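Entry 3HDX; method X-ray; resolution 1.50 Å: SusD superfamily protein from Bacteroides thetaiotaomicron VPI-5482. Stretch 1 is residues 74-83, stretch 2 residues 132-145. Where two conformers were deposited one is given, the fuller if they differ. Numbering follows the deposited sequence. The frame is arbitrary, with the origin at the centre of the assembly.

Stretch 1 (74-83) NWRRFYAVIN
Stretch 2 132-145: VPLVTYSYDNGTFP

A helix, residues 76-83 and continuing later in the chain, lies against an irregular strip, residues 132-145, whose first half runs in the same order: CA atoms pair Trp-75 with Val-132 (9.1 Å), Ile-82 with Val-135 (7.9 Å) and Asn-83 with Ser-138 (5.3 Å), so the backbones converge. Trp-75, the N-cap residue (chi1 p, chi2 36°), sets its indole obliquely on apolar neighbours, CZ2 3.6 Å from Pro-133 CD and CZ3 4.0 Å from Val-132 CG1. Extended Arg-76 (t, t, t) reaches the type II turn 140-143, NH2 lying 4.0 Å from Gly-142 N; Gly-142 (phi/psi 90/-8) suits a conformation in which a CB would jam against the preceding carbonyl. Tyr-79 (m, chi2 -74°) is the hub. Its OH donates to Pro-133 O at 2.6 Å, near the ring plane, satisfying a buried hydroxyl, while one ring face receives the edge of Phe-144 (t; centroids 4.9 Å, planes 72°). Ile-82 (m, t) adds packing, CG2 3.8 Å from Val-135 O. Asn-83 (t, chi2 32°) reads the backbone of Tyr-139 as a paired amide: OD1 accepts from Tyr-139 N (3.0 Å) and ND2 donates to Tyr-139 O (2.9 Å). Waters extend this clamp, one bridging Asn-83 OD1 to Tyr-137 O, another Asn-83 ND2 to Asn-141 OD1.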

# COMPACT_ATOMS: atom_id res chain seq x y z
N ASN A 74 5.60 10.16 -14.05
CA ASN A 74 6.58 9.39 -14.82
C ASN A 74 6.74 8.03 -14.13
O ASN A 74 7.19 7.97 -13.01
CB ASN A 74 7.92 10.16 -14.87
CG ASN A 74 8.96 9.47 -15.73
OD1 ASN A 74 9.17 8.27 -15.62
ND2 ASN A 74 9.65 10.24 -16.58
N TRP A 75 6.41 6.95 -14.85
CA TRP A 75 6.43 5.60 -14.31
C TRP A 75 7.80 4.88 -14.30
O TRP A 75 7.86 3.71 -13.98
CB TRP A 75 5.33 4.72 -14.96
CG TRP A 75 5.45 4.57 -16.44
CD1 TRP A 75 6.60 4.47 -17.22
CD2 TRP A 75 4.36 4.47 -17.36
NE1 TRP A 75 6.27 4.32 -18.54
CE2 TRP A 75 4.91 4.29 -18.65
CE3 TRP A 75 2.96 4.49 -17.21
CZ2 TRP A 75 4.12 4.18 -19.78
CZ3 TRP A 75 2.17 4.36 -18.33
CH2 TRP A 75 2.75 4.24 -19.61
N ARG A 76 8.89 5.57 -14.66
CA ARG A 76 10.20 4.92 -14.78
C ARG A 76 10.59 4.09 -13.54
O ARG A 76 11.12 2.99 -13.69
CB ARG A 76 11.28 5.97 -15.15
CG ARG A 76 12.63 5.41 -15.49
CD ARG A 76 13.68 6.49 -15.87
NE ARG A 76 14.95 5.85 -16.22
CZ ARG A 76 15.32 5.53 -17.46
NH1 ARG A 76 14.53 5.81 -18.49
NH2 ARG A 76 16.48 4.94 -17.68
N ARG A 77 10.39 4.66 -12.35
CA ARG A 77 10.75 3.99 -11.12
C ARG A 77 10.09 2.62 -10.92
O ARG A 77 10.68 1.74 -10.31
CB ARG A 77 10.51 4.90 -9.91
CG ARG A 77 9.06 5.28 -9.69
CD ARG A 77 8.91 6.47 -8.72
NE ARG A 77 7.51 6.82 -8.46
CZ ARG A 77 6.73 7.56 -9.27
NH1 ARG A 77 7.18 7.99 -10.46
NH2 ARG A 77 5.48 7.88 -8.90
N PHE A 78 8.90 2.45 -11.47
CA PHE A 78 8.25 1.14 -11.46
C PHE A 78 8.93 0.16 -12.41
O PHE A 78 9.17 -0.98 -12.03
CB PHE A 78 6.74 1.27 -11.69
CG PHE A 78 6.06 1.93 -10.54
CD1 PHE A 78 5.65 1.15 -9.45
CD2 PHE A 78 5.91 3.31 -10.48
CE1 PHE A 78 5.05 1.75 -8.34
CE2 PHE A 78 5.33 3.88 -9.35
CZ PHE A 78 4.91 3.11 -8.31
N TYR A 79 9.23 0.59 -13.63
CA TYR A 79 9.97 -0.26 -14.57
C TYR A 79 11.38 -0.58 -14.05
O TYR A 79 11.91 -1.65 -14.35
CB TYR A 79 9.96 0.28 -16.01
CG TYR A 79 8.60 0.10 -16.59
CD1 TYR A 79 8.18 -1.19 -16.96
CD2 TYR A 79 7.72 1.15 -16.76
CE1 TYR A 79 6.91 -1.41 -17.44
CE2 TYR A 79 6.47 0.93 -17.24
CZ TYR A 79 6.07 -0.35 -17.60
OH TYR A 79 4.79 -0.52 -18.03
N ALA A 80 11.96 0.29 -13.20
CA ALA A 80 13.25 -0.05 -12.59
C ALA A 80 13.13 -1.32 -11.73
O ALA A 80 14.03 -2.17 -11.71
CB ALA A 80 13.82 1.12 -11.77
N VAL A 81 12.01 -1.44 -11.00
CA VAL A 81 11.76 -2.65 -10.20
C VAL A 81 11.61 -3.87 -11.12
O VAL A 81 12.22 -4.92 -10.90
CB VAL A 81 10.48 -2.52 -9.38
CG1 VAL A 81 10.13 -3.85 -8.67
CG2 VAL A 81 10.56 -1.34 -8.40
N ILE A 82 10.72 -3.73 -12.09
CA ILE A 82 10.36 -4.81 -13.02
C ILE A 82 11.62 -5.34 -13.74
O ILE A 82 11.85 -6.52 -13.80
CB ILE A 82 9.29 -4.30 -14.02
CG1 ILE A 82 7.95 -4.07 -13.27
CG2 ILE A 82 9.13 -5.25 -15.24
CD1 ILE A 82 6.98 -3.08 -13.97
N ASN A 83 12.46 -4.43 -14.24
CA ASN A 83 13.66 -4.81 -14.97
C ASN A 83 14.70 -5.49 -14.04
O ASN A 83 15.31 -6.51 -14.39
CB ASN A 83 14.25 -3.59 -15.69
CG ASN A 83 15.12 -3.96 -16.85
OD1 ASN A 83 14.87 -4.97 -17.51
ND2 ASN A 83 16.09 -3.13 -17.15
N VAL A 132 -0.69 -0.11 -18.90
CA VAL A 132 0.76 0.14 -18.85
C VAL A 132 1.43 -0.90 -19.73
O VAL A 132 0.89 -2.02 -19.88
CB VAL A 132 1.35 0.09 -17.40
CG1 VAL A 132 0.73 1.13 -16.49
CG2 VAL A 132 1.18 -1.32 -16.82
N PRO A 133 2.61 -0.57 -20.32
CA PRO A 133 3.26 -1.60 -21.17
C PRO A 133 3.66 -2.87 -20.38
O PRO A 133 4.31 -2.77 -19.31
CB PRO A 133 4.51 -0.90 -21.73
CG PRO A 133 4.22 0.53 -21.59
CD PRO A 133 3.23 0.76 -20.50
N LEU A 134 3.21 -4.03 -20.87
CA LEU A 134 3.51 -5.28 -20.19
C LEU A 134 4.84 -5.85 -20.70
O LEU A 134 4.90 -6.42 -21.79
CB LEU A 134 2.36 -6.27 -20.35
CG LEU A 134 2.57 -7.63 -19.66
CD1 LEU A 134 2.95 -7.55 -18.17
CD2 LEU A 134 1.27 -8.52 -19.90
N VAL A 135 5.89 -5.61 -19.94
CA VAL A 135 7.25 -6.08 -20.21
C VAL A 135 7.54 -7.29 -19.30
O VAL A 135 7.52 -7.17 -18.07
CB VAL A 135 8.27 -4.94 -20.01
CG1 VAL A 135 9.70 -5.46 -20.32
CG2 VAL A 135 7.90 -3.70 -20.87
N THR A 136 7.87 -8.43 -19.90
CA THR A 136 8.06 -9.70 -19.16
C THR A 136 9.50 -10.24 -19.22
O THR A 136 9.76 -11.41 -18.85
CB THR A 136 7.08 -10.76 -19.77
OG1 THR A 136 7.43 -10.95 -21.15
CG2 THR A 136 5.62 -10.29 -19.67
N TYR A 137 10.40 -9.40 -19.73
CA TYR A 137 11.80 -9.78 -19.95
C TYR A 137 12.72 -8.60 -19.69
O TYR A 137 12.26 -7.44 -19.75
CB TYR A 137 11.93 -10.26 -21.40
CG TYR A 137 11.49 -9.25 -22.44
CD1 TYR A 137 10.16 -9.15 -22.82
CD2 TYR A 137 12.42 -8.36 -23.04
CE1 TYR A 137 9.74 -8.20 -23.71
CE2 TYR A 137 12.00 -7.44 -23.97
CZ TYR A 137 10.68 -7.36 -24.32
OH TYR A 137 10.25 -6.45 -25.24
N SER A 138 14.00 -8.87 -19.46
CA SER A 138 14.92 -7.76 -19.18
C SER A 138 15.33 -7.01 -20.44
O SER A 138 15.29 -7.54 -21.57
CB SER A 138 16.16 -8.23 -18.44
OG SER A 138 16.98 -8.98 -19.29
N TYR A 139 15.69 -5.75 -20.25
CA TYR A 139 16.12 -4.88 -21.36
C TYR A 139 17.22 -3.97 -20.83
O TYR A 139 17.43 -3.89 -19.63
CB TYR A 139 14.96 -4.10 -21.95
CG TYR A 139 14.21 -3.27 -20.95
CD1 TYR A 139 13.18 -3.81 -20.18
CD2 TYR A 139 14.57 -1.94 -20.73
CE1 TYR A 139 12.51 -3.04 -19.23
CE2 TYR A 139 13.92 -1.15 -19.77
CZ TYR A 139 12.89 -1.71 -19.03
OH TYR A 139 12.26 -0.93 -18.10
N ASP A 140 17.95 -3.33 -21.74
CA ASP A 140 19.05 -2.45 -21.35
C ASP A 140 18.58 -1.14 -20.78
O ASP A 140 17.65 -0.52 -21.31
CB ASP A 140 19.96 -2.14 -22.55
CG ASP A 140 20.74 -3.35 -23.04
OD1 ASP A 140 20.94 -4.34 -22.31
OD2 ASP A 140 21.21 -3.28 -24.20
N ASN A 141 19.25 -0.69 -19.71
CA ASN A 141 19.03 0.67 -19.16
C ASN A 141 19.30 1.68 -20.27
O ASN A 141 20.19 1.48 -21.10
CB ASN A 141 19.97 0.97 -18.01
CG ASN A 141 19.54 0.30 -16.73
OD1 ASN A 141 18.47 0.62 -16.20
ND2 ASN A 141 20.37 -0.62 -16.22
N GLY A 142 18.47 2.72 -20.32
CA GLY A 142 18.56 3.74 -21.37
C GLY A 142 17.70 3.41 -22.57
O GLY A 142 17.58 4.22 -23.48
N THR A 143 17.13 2.19 -22.61
CA THR A 143 16.25 1.80 -23.67
C THR A 143 14.94 1.37 -22.97
O THR A 143 14.90 1.15 -21.73
CB THR A 143 16.80 0.63 -24.49
OG1 THR A 143 16.71 -0.61 -23.74
CG2 THR A 143 18.28 0.89 -24.90
N PHE A 144 13.90 1.30 -23.76
CA PHE A 144 12.64 0.73 -23.30
C PHE A 144 12.00 0.02 -24.49
O PHE A 144 12.06 0.54 -25.63
CB PHE A 144 11.72 1.81 -22.75
CG PHE A 144 10.52 1.26 -22.06
CD1 PHE A 144 10.66 0.73 -20.78
CD2 PHE A 144 9.28 1.22 -22.71
CE1 PHE A 144 9.53 0.15 -20.13
CE2 PHE A 144 8.14 0.67 -22.07
CZ PHE A 144 8.28 0.14 -20.77
N PRO A 145 11.40 -1.18 -24.27
CA PRO A 145 10.80 -1.87 -25.42
C PRO A 145 9.78 -1.02 -26.19
O PRO A 145 8.99 -0.31 -25.56
CB PRO A 145 10.10 -3.09 -24.77
CG PRO A 145 10.97 -3.36 -23.55
CD PRO A 145 11.34 -2.00 -23.04
O HOH W 1 12.03 -6.23 -17.50
O HOH W 2 16.30 -0.65 -15.58